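Local coordinates for nonaheme cytochrome C (Desulfovibrio desulfuricans, PDB 1DUW), which carries nine covalently bound c-type hemes and transfers electrons, probably in a pathway linked to hydrogenase, at residues Q154-A157 / L158-T162; R199-A202 / S203-R207; N281-C284 / T285-H288. All coordinates share one frame; numbering follows the deposited sequence.

Interaction 1: residues Q154-A157 / L158-T162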
loop_
_atom_site.group_PDB
_atom_site.type_symbol
_atom_site.label_atom_id
_atom_site.label_comp_id
_atom_site.label_asym_id
_atom_site.label_seq_id
_atom_site.Cartn_x
_atom_site.Cartn_y
_atom_site.Cartn_z
ATOM N N GLN A 154 14.803 25.792 -0.295
ATOM C CA GLN A 154 15.566 24.554 -0.045
ATOM C C GLN A 154 14.643 23.353 0.067
ATOM O O GLN A 154 14.933 22.253 -0.405
ATOM C CB GLN A 154 16.425 24.735 1.202
ATOM C CG GLN A 154 17.553 25.740 0.994
ATOM C CD GLN A 154 18.549 25.705 2.140
ATOM O OE1 GLN A 154 19.141 26.719 2.516
ATOM N NE2 GLN A 154 18.742 24.528 2.720
ATOM N N ASN A 155 13.484 23.570 0.682
ATOM C CA ASN A 155 12.465 22.537 0.809
ATOM C C ASN A 155 12.038 22.053 -0.574
ATOM O O ASN A 155 12.111 20.862 -0.890
ATOM C CB ASN A 155 11.275 23.090 1.581
ATOM C CG ASN A 155 10.278 22.009 1.944
ATOM O OD1 ASN A 155 9.839 21.257 1.074
ATOM N ND2 ASN A 155 9.959 21.946 3.228
ATOM N N GLU A 156 11.603 22.988 -1.421
ATOM C CA GLU A 156 11.184 22.698 -2.789
ATOM C C GLU A 156 12.268 21.950 -3.547
ATOM O O GLU A 156 12.032 20.997 -4.276
ATOM C CB GLU A 156 10.866 23.982 -3.567
ATOM C CG GLU A 156 10.569 23.730 -5.036
ATOM C CD GLU A 156 11.705 24.109 -5.966
ATOM O OE1 GLU A 156 11.667 23.684 -7.145
ATOM O OE2 GLU A 156 12.630 24.816 -5.507
ATOM N N ALA A 157 13.506 22.413 -3.386
ATOM C CA ALA A 157 14.614 21.765 -4.073
ATOM C C ALA A 157 14.818 20.349 -3.547
ATOM O O ALA A 157 15.106 19.437 -4.330
ATOM C CB ALA A 157 15.869 22.608 -3.913
ATOM N N LEU A 158 14.682 20.120 -2.238
ATOM C CA LEU A 158 14.911 18.757 -1.749
ATOM C C LEU A 158 13.793 17.838 -2.239
ATOM O O LEU A 158 14.039 16.698 -2.631
ATOM C CB LEU A 158 15.021 18.697 -0.217
ATOM C CG LEU A 158 16.295 19.259 0.417
ATOM C CD1 LEU A 158 16.132 19.486 1.914
ATOM C CD2 LEU A 158 17.483 18.338 0.153
ATOM N N ALA A 159 12.576 18.372 -2.196
ATOM C CA ALA A 159 11.410 17.609 -2.621
ATOM C C ALA A 159 11.479 17.247 -4.097
ATOM O O ALA A 159 11.190 16.116 -4.495
ATOM C CB ALA A 159 10.141 18.404 -2.324
ATOM N N ALA A 160 11.867 18.239 -4.890
ATOM C CA ALA A 160 11.956 18.080 -6.341
ATOM C C ALA A 160 12.989 17.022 -6.706
ATOM O O ALA A 160 12.707 16.194 -7.579
ATOM C CB ALA A 160 12.213 19.430 -7.001
ATOM N N GLU A 161 14.144 17.040 -6.047
ATOM C CA GLU A 161 15.207 16.079 -6.285
ATOM C C GLU A 161 14.767 14.664 -5.926
ATOM O O GLU A 161 15.129 13.694 -6.589
ATOM C CB GLU A 161 16.461 16.423 -5.463
ATOM C CG GLU A 161 17.603 15.466 -5.749
ATOM C CD GLU A 161 18.868 15.783 -4.979
ATOM O OE1 GLU A 161 18.895 16.782 -4.232
ATOM O OE2 GLU A 161 19.836 15.007 -5.140
ATOM N N THR A 162 13.974 14.559 -4.856
ATOM C CA THR A 162 13.462 13.271 -4.414
ATOM C C THR A 162 12.540 12.674 -5.470
ATOM O O THR A 162 12.656 11.530 -5.891
ATOM C CB THR A 162 12.672 13.390 -3.097
ATOM O OG1 THR A 162 13.522 13.959 -2.101
ATOM C CG2 THR A 162 12.235 12.008 -2.624
#
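Q154 offers its carbonyl O to L158 N at 2.8 Å, and the same oxygen lies 3.4 Å from L158 CG. The leucine comes to sit there because CG stands anti to its carbonyl carbon (chi1 -73°), which lays the side chain toward the N-terminal end of the helix. N155 follows, its O receiving A159 N at 2.8 Å in the straightest bond of the set, with an N-H...O angle of 167°. Its side-chain OD1 is taken up by V15 N, a hydrogen bond that ties the helix to strand 14-16. E156 O accepts A160 N, and the A160 methyl CB presses to 3.1 Å of that oxygen. A157 O completes the run with E161 N at 3.1 Å. One turn on, L158 O is gripped twice, by T162 N and by T162 OG1 at 2.8 Å, the two arriving from opposite faces of the carbonyl plane; OG1 is also hydrogen-bonded to T134 N. L158 and A159 form the buried side, against V15, with M137 beside L158 and V34 beside A159. The pattern is that of an amphipathic alpha-helix, 152-165, laid by its apolar side on the two-stranded sheet of 14-16 and 33-35.

Interaction 2: residues R199-A202 / S203-R207. With HEC (heme c), chain J.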
loop_
_atom_site.group_PDB
_atom_site.type_symbol
_atom_site.label_atom_id
_atom_site.label_comp_id
_atom_site.label_asym_id
_atom_site.label_seq_id
_atom_site.Cartn_x
_atom_site.Cartn_y
_atom_site.Cartn_z
ATOM N N ARG A 199 -1.647 -16.167 -17.249
ATOM C CA ARG A 199 -2.684 -15.239 -17.732
ATOM C C ARG A 199 -3.187 -14.415 -16.562
ATOM O O ARG A 199 -3.426 -13.212 -16.654
ATOM C CB ARG A 199 -3.845 -15.965 -18.405
ATOM C CG ARG A 199 -4.822 -15.034 -19.121
ATOM C CD ARG A 199 -6.226 -15.591 -19.167
ATOM N NE ARG A 199 -6.881 -15.681 -17.857
ATOM C CZ ARG A 199 -7.269 -14.601 -17.182
ATOM N NH1 ARG A 199 -7.052 -13.404 -17.720
ATOM N NH2 ARG A 199 -7.856 -14.714 -16.004
ATOM N N HIS A 200 -3.371 -15.062 -15.404
ATOM C CA HIS A 200 -3.851 -14.292 -14.264
ATOM C C HIS A 200 -2.938 -13.132 -13.907
ATOM O O HIS A 200 -3.341 -11.986 -13.762
ATOM C CB HIS A 200 -3.909 -15.188 -13.022
ATOM C CG HIS A 200 -5.225 -15.854 -12.837
ATOM N ND1 HIS A 200 -5.667 -16.887 -13.640
ATOM C CD2 HIS A 200 -6.188 -15.621 -11.912
ATOM C CE1 HIS A 200 -6.853 -17.275 -13.235
ATOM N NE2 HIS A 200 -7.152 -16.525 -12.216
ATOM N N MET A 201 -1.659 -13.456 -13.742
ATOM C CA MET A 201 -0.693 -12.436 -13.370
ATOM C C MET A 201 -0.630 -11.286 -14.369
ATOM O O MET A 201 -0.495 -10.103 -14.030
ATOM C CB MET A 201 0.683 -13.114 -13.285
ATOM C CG MET A 201 1.788 -12.200 -12.769
ATOM S SD MET A 201 1.825 -12.213 -10.954
ATOM C CE MET A 201 0.923 -10.686 -10.668
ATOM N N ALA A 202 -0.705 -11.677 -15.647
ATOM C CA ALA A 202 -0.579 -10.649 -16.681
ATOM C C ALA A 202 -1.789 -9.727 -16.711
ATOM O O ALA A 202 -1.638 -8.515 -16.880
ATOM C CB ALA A 202 -0.337 -11.309 -18.029
ATOM N N SER A 203 -2.973 -10.305 -16.550
ATOM C CA SER A 203 -4.211 -9.524 -16.535
ATOM C C SER A 203 -4.190 -8.582 -15.337
ATOM O O SER A 203 -4.458 -7.388 -15.490
ATOM C CB SER A 203 -5.410 -10.461 -16.499
ATOM O OG SER A 203 -6.626 -9.847 -16.139
ATOM N N LEU A 204 -3.854 -9.124 -14.152
ATOM C CA LEU A 204 -3.793 -8.330 -12.928
ATOM C C LEU A 204 -2.817 -7.165 -13.044
ATOM O O LEU A 204 -3.131 -6.060 -12.602
ATOM C CB LEU A 204 -3.398 -9.195 -11.709
ATOM C CG LEU A 204 -4.522 -10.107 -11.183
ATOM C CD1 LEU A 204 -3.998 -11.185 -10.246
ATOM C CD2 LEU A 204 -5.613 -9.302 -10.485
ATOM N N MET A 205 -1.637 -7.390 -13.614
ATOM C CA MET A 205 -0.632 -6.345 -13.767
ATOM C C MET A 205 -1.030 -5.288 -14.787
ATOM O O MET A 205 -0.775 -4.082 -14.692
ATOM C CB MET A 205 0.700 -7.000 -14.175
ATOM C CG MET A 205 1.300 -7.787 -13.015
ATOM S SD MET A 205 2.818 -8.661 -13.447
ATOM C CE MET A 205 3.988 -7.299 -13.394
ATOM N N GLU A 206 -1.688 -5.740 -15.851
ATOM C CA GLU A 206 -2.086 -4.795 -16.889
ATOM C C GLU A 206 -3.073 -3.768 -16.363
ATOM O O GLU A 206 -3.025 -2.581 -16.678
ATOM C CB GLU A 206 -2.697 -5.575 -18.054
ATOM C CG GLU A 206 -1.854 -5.523 -19.322
ATOM C CD GLU A 206 -1.760 -4.105 -19.859
ATOM O OE1 GLU A 206 -0.600 -3.651 -19.925
ATOM O OE2 GLU A 206 -2.795 -3.482 -20.184
ATOM N N ARG A 207 -3.998 -4.252 -15.528
ATOM C CA ARG A 207 -5.002 -3.353 -14.980
ATOM C C ARG A 207 -4.384 -2.281 -14.119
ATOM O O ARG A 207 -5.015 -1.247 -13.923
ATOM C CB ARG A 207 -6.024 -4.108 -14.121
ATOM C CG ARG A 207 -6.538 -5.346 -14.835
ATOM C CD ARG A 207 -7.937 -5.107 -15.393
ATOM N NE ARG A 207 -8.919 -5.231 -14.337
ATOM C CZ ARG A 207 -9.785 -6.183 -14.062
ATOM N NH1 ARG A 207 -10.553 -5.966 -12.987
ATOM N NH2 ARG A 207 -9.936 -7.284 -14.781
HETATM FE FE HEC J . -8.950 -16.297 -10.929
HETATM C CHA HEC J . -10.644 -15.600 -13.850
HETATM C CHB HEC J . -9.435 -19.711 -11.449
HETATM C CHC HEC J . -7.124 -17.015 -8.072
HETATM C CHD HEC J . -8.336 -12.930 -10.467
HETATM N NA HEC J . -9.835 -17.426 -12.355
HETATM C C1A HEC J . -10.485 -16.913 -13.451
HETATM C C2A HEC J . -11.017 -18.037 -14.196
HETATM C C3A HEC J . -10.693 -19.183 -13.529
HETATM C C4A HEC J . -9.938 -18.799 -12.359
HETATM C CMA HEC J . -11.162 -20.587 -13.872
HETATM C CAA HEC J . -11.470 -17.899 -15.663
HETATM C CBA HEC J . -10.332 -17.521 -16.602
HETATM C CGA HEC J . -9.016 -18.229 -16.387
HETATM O O1A HEC J . -8.979 -19.471 -16.258
HETATM O O2A HEC J . -7.952 -17.568 -16.473
HETATM N NB HEC J . -8.391 -17.994 -9.979
HETATM C C1B HEC J . -8.717 -19.272 -10.355
HETATM C C2B HEC J . -8.161 -20.177 -9.367
HETATM C C3B HEC J . -7.523 -19.422 -8.430
HETATM C C4B HEC J . -7.668 -18.035 -8.815
HETATM C CMB HEC J . -8.281 -21.677 -9.459
HETATM C CAB HEC J . -6.634 -19.797 -7.256
HETATM C CBB HEC J . -5.638 -20.908 -7.567
HETATM N NC HEC J . -7.938 -15.197 -9.573
HETATM C C1C HEC J . -7.288 -15.708 -8.474
HETATM C C2C HEC J . -6.741 -14.598 -7.724
HETATM C C3C HEC J . -7.070 -13.445 -8.383
HETATM C C4C HEC J . -7.745 -13.839 -9.612
HETATM C CMC HEC J . -6.139 -14.855 -6.354
HETATM C CAC HEC J . -6.828 -11.995 -8.027
HETATM C CBC HEC J . -5.616 -11.707 -7.139
HETATM N ND HEC J . -9.390 -14.623 -11.963
HETATM C C1D HEC J . -9.030 -13.357 -11.580
HETATM C C2D HEC J . -9.541 -12.438 -12.578
HETATM C C3D HEC J . -10.381 -13.160 -13.383
HETATM C C4D HEC J . -10.200 -14.556 -13.073
HETATM C CMD HEC J . -9.464 -10.946 -12.351
HETATM C CAD HEC J . -11.403 -12.636 -14.388
HETATM C CBD HEC J . -10.828 -12.445 -15.790
HETATM C CGD HEC J . -9.790 -11.346 -15.832
HETATM O O1D HEC J . -10.151 -10.149 -15.791
HETATM O O2D HEC J . -8.588 -11.676 -15.953
#
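R199 and S203, one helical turn apart, converge on the propionates of a single heme c. The arginine leaves the backbone with CG anti to N (chi1 -170°) and then bends at chi3 (67°), which brings its guanidinium between the two carboxylates. R199 NE reaches heme O2A at 2.6 Å and R199 NH1 reaches heme O2D at 2.9 Å, while NH2 bonds to both oxygens; O2A lies in the guanidinium plane at its edge. S203 turns OG anti to its own N (chi1 164°) and places it 2.7 Å from the same heme O2D, which thus has three donors. H200, next to R199, reaches the centre of the same heme, its NE2 binding the iron at 2.2 Å with H271 as the other axial ligand; its ND1 is bonded to T196 O, fixing the ring's rotation. R199 NH2 lies 3.8 Å above one face of the H200 ring, toward its rim. L204 CD1 meets the vinyl-derived heme CBC at 3.5 Å, and the same side chain borders a second heme. M201 CG touches M205 SD at 3.7 Å, and bends at chi2 and chi3 bring M201 CE back to M205 CG and SD; M201 also touches another heme. R207 NH2 comes within 3.0 Å of heme O1D. Helix 197-208 thus supplies an axial histidine and several propionate partners of a bis-histidine heme, as in class III cytochromes c.

Interaction 3: residues N281-C284 / T285-H288. With HEC (heme c), chain H.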
loop_
_atom_site.group_PDB
_atom_site.type_symbol
_atom_site.label_atom_id
_atom_site.label_comp_id
_atom_site.label_asym_id
_atom_site.label_seq_id
_atom_site.Cartn_x
_atom_site.Cartn_y
_atom_site.Cartn_z
ATOM N N ASN A 281 -18.315 -18.205 -7.158
ATOM C CA ASN A 281 -17.841 -19.215 -6.203
ATOM C C ASN A 281 -18.624 -20.503 -6.350
ATOM O O ASN A 281 -18.126 -21.548 -5.934
ATOM C CB ASN A 281 -17.963 -18.676 -4.775
ATOM C CG ASN A 281 -17.040 -17.485 -4.604
ATOM O OD1 ASN A 281 -16.255 -17.175 -5.504
ATOM N ND2 ASN A 281 -17.128 -16.815 -3.467
ATOM N N THR A 282 -19.831 -20.445 -6.932
ATOM C CA THR A 282 -20.624 -21.659 -7.087
ATOM C C THR A 282 -20.371 -22.315 -8.424
ATOM O O THR A 282 -20.998 -23.322 -8.768
ATOM C CB THR A 282 -22.124 -21.374 -6.922
ATOM O OG1 THR A 282 -22.441 -20.128 -7.563
ATOM C CG2 THR A 282 -22.475 -21.191 -5.454
ATOM N N ASP A 283 -19.440 -21.773 -9.211
ATOM C CA ASP A 283 -19.162 -22.443 -10.481
ATOM C C ASP A 283 -18.031 -23.447 -10.255
ATOM O O ASP A 283 -16.942 -23.326 -10.820
ATOM C CB ASP A 283 -18.772 -21.467 -11.579
ATOM C CG ASP A 283 -19.931 -20.606 -12.041
ATOM O OD1 ASP A 283 -21.058 -21.138 -12.111
ATOM O OD2 ASP A 283 -19.665 -19.423 -12.321
ATOM N N CYS A 284 -18.295 -24.437 -9.415
ATOM C CA CYS A 284 -17.333 -25.466 -9.064
ATOM C C CYS A 284 -16.592 -26.090 -10.231
ATOM O O CYS A 284 -15.362 -26.144 -10.220
ATOM C CB CYS A 284 -18.020 -26.639 -8.338
ATOM S SG CYS A 284 -19.302 -26.137 -7.197
ATOM N N THR A 285 -17.319 -26.597 -11.233
ATOM C CA THR A 285 -16.558 -27.248 -12.301
ATOM C C THR A 285 -15.790 -26.269 -13.161
ATOM O O THR A 285 -15.047 -26.717 -14.030
ATOM C CB THR A 285 -17.521 -28.078 -13.165
ATOM O OG1 THR A 285 -18.548 -27.208 -13.652
ATOM C CG2 THR A 285 -18.187 -29.144 -12.303
ATOM N N THR A 286 -15.942 -24.962 -12.937
ATOM C CA THR A 286 -15.168 -24.046 -13.805
ATOM C C THR A 286 -13.720 -24.050 -13.357
ATOM O O THR A 286 -12.768 -23.948 -14.132
ATOM C CB THR A 286 -15.782 -22.638 -13.823
ATOM O OG1 THR A 286 -17.088 -22.707 -14.427
ATOM C CG2 THR A 286 -14.985 -21.669 -14.678
ATOM N N CYS A 287 -13.520 -24.207 -12.051
ATOM C CA CYS A 287 -12.140 -24.266 -11.554
ATOM C C CYS A 287 -11.566 -25.677 -11.580
ATOM O O CYS A 287 -10.351 -25.880 -11.673
ATOM C CB CYS A 287 -12.091 -23.745 -10.122
ATOM S SG CYS A 287 -12.304 -21.959 -10.031
ATOM N N HIS A 288 -12.446 -26.666 -11.482
ATOM C CA HIS A 288 -11.977 -28.050 -11.543
ATOM C C HIS A 288 -13.120 -28.949 -12.002
ATOM O O HIS A 288 -14.165 -29.109 -11.369
ATOM C CB HIS A 288 -11.373 -28.503 -10.211
ATOM C CG HIS A 288 -12.173 -28.035 -9.036
ATOM N ND1 HIS A 288 -13.509 -28.334 -8.895
ATOM C CD2 HIS A 288 -11.849 -27.290 -7.952
ATOM C CE1 HIS A 288 -13.991 -27.805 -7.786
ATOM N NE2 HIS A 288 -12.995 -27.179 -7.222
HETATM FE FE HEC H . -12.964 -26.195 -5.216
HETATM C CHA HEC H . -10.316 -28.240 -4.360
HETATM C CHB HEC H . -15.193 -28.549 -3.984
HETATM C CHC HEC H . -15.620 -24.258 -6.276
HETATM C CHD HEC H . -10.753 -23.950 -6.649
HETATM N NA HEC H . -12.793 -28.019 -4.372
HETATM C C1A HEC H . -11.600 -28.649 -4.081
HETATM C C2A HEC H . -11.909 -29.888 -3.408
HETATM C C3A HEC H . -13.275 -29.978 -3.303
HETATM C C4A HEC H . -13.834 -28.786 -3.916
HETATM C CMA HEC H . -14.102 -31.218 -3.041
HETATM C CAA HEC H . -10.847 -30.941 -3.107
HETATM C CBA HEC H . -10.157 -31.593 -4.278
HETATM C CGA HEC H . -10.977 -32.665 -4.971
HETATM O O1A HEC H . -11.717 -33.436 -4.325
HETATM O O2A HEC H . -10.627 -32.948 -6.139
HETATM N NB HEC H . -14.982 -26.379 -5.161
HETATM C C1B HEC H . -15.676 -27.405 -4.576
HETATM C C2B HEC H . -17.090 -27.112 -4.677
HETATM C C3B HEC H . -17.225 -25.909 -5.324
HETATM C C4B HEC H . -15.877 -25.443 -5.621
HETATM C CMB HEC H . -18.165 -28.132 -4.399
HETATM C CAB HEC H . -18.472 -25.234 -5.864
HETATM C CBB HEC H . -19.498 -25.030 -4.748
HETATM N NC HEC H . -13.146 -24.472 -6.264
HETATM C C1C HEC H . -14.340 -23.844 -6.553
HETATM C C2C HEC H . -14.038 -22.598 -7.234
HETATM C C3C HEC H . -12.672 -22.509 -7.347
HETATM C C4C HEC H . -12.103 -23.692 -6.714
HETATM C CMC HEC H . -15.093 -21.712 -7.852
HETATM C CAC HEC H . -11.892 -21.606 -8.291
HETATM C CBC HEC H . -12.140 -20.127 -8.017
HETATM N ND HEC H . -10.955 -26.120 -5.466
HETATM C C1D HEC H . -10.253 -25.042 -5.958
HETATM C C2D HEC H . -8.853 -25.394 -5.953
HETATM C C3D HEC H . -8.752 -26.659 -5.443
HETATM C C4D HEC H . -10.063 -27.048 -4.981
HETATM C CMD HEC H . -7.734 -24.633 -6.609
HETATM C CAD HEC H . -7.511 -27.548 -5.376
HETATM C CBD HEC H . -7.671 -28.781 -6.260
HETATM C CGD HEC H . -6.731 -29.915 -5.936
HETATM O O1D HEC H . -5.680 -29.627 -5.327
HETATM O O2D HEC H . -6.856 -30.982 -6.585
#
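D283 lays its CB alongside the T286 side chain, 3.5 Å from T286 OG1, while D283 O receives T286 N at 2.9 Å. That donor stands well above the carbonyl plane, about 50° out of it. D283 is itself the centre of an inverse gamma turn, and its OD2 is held by K280 N. Next, C284 and C287 are joined to heme c by thioether bonds, C284 SG to CAB and C287 SG to CAC, each 1.8 Å. C284 O accepts H288 N at 3.2 Å, in the carbonyl plane, and weakly C287 N; one oxygen thereby serves two backbone N-H groups across the turn that spaces the cysteines. H288 has CG between its backbone N and carbonyl carbon (chi1 42°), which turns the ring toward the iron, with its edge to the porphyrin nitrogen NB, and puts H288 NE2 2.2 Å from the metal. The sequence is the CXXCH motif of c-type cytochromes, with H264 as the second axial ligand. Within the fold, helix 284-287 follows the loop after helix 259-273, which carries H264 across the heme; T286 and C287 pack on P279, Y190 meets the H288 ring, and S193 OG at strand 193-195 binds C287 O.

The three contacts follow one another along the chain and illustrate how short local segments serve a multiheme protein. Interactions 2 and 3 belong to the same class III cytochrome c-like region, with centres about 21 Å apart and nearest atoms about 8 Å apart; each gives an axial histidine to a different heme. They differ in role: 281-288 adds two covalent links to its axial ligand, whereas 199-207 supplies a ligand and propionate partners from a helix. Interaction 1 lies on the other side of the chain's centre from interaction 3, about 53 Å away between centres, and about 35 Å from the centre of interaction 2. It coordinates no iron, although the N155 side chain is about 6 Å from a heme.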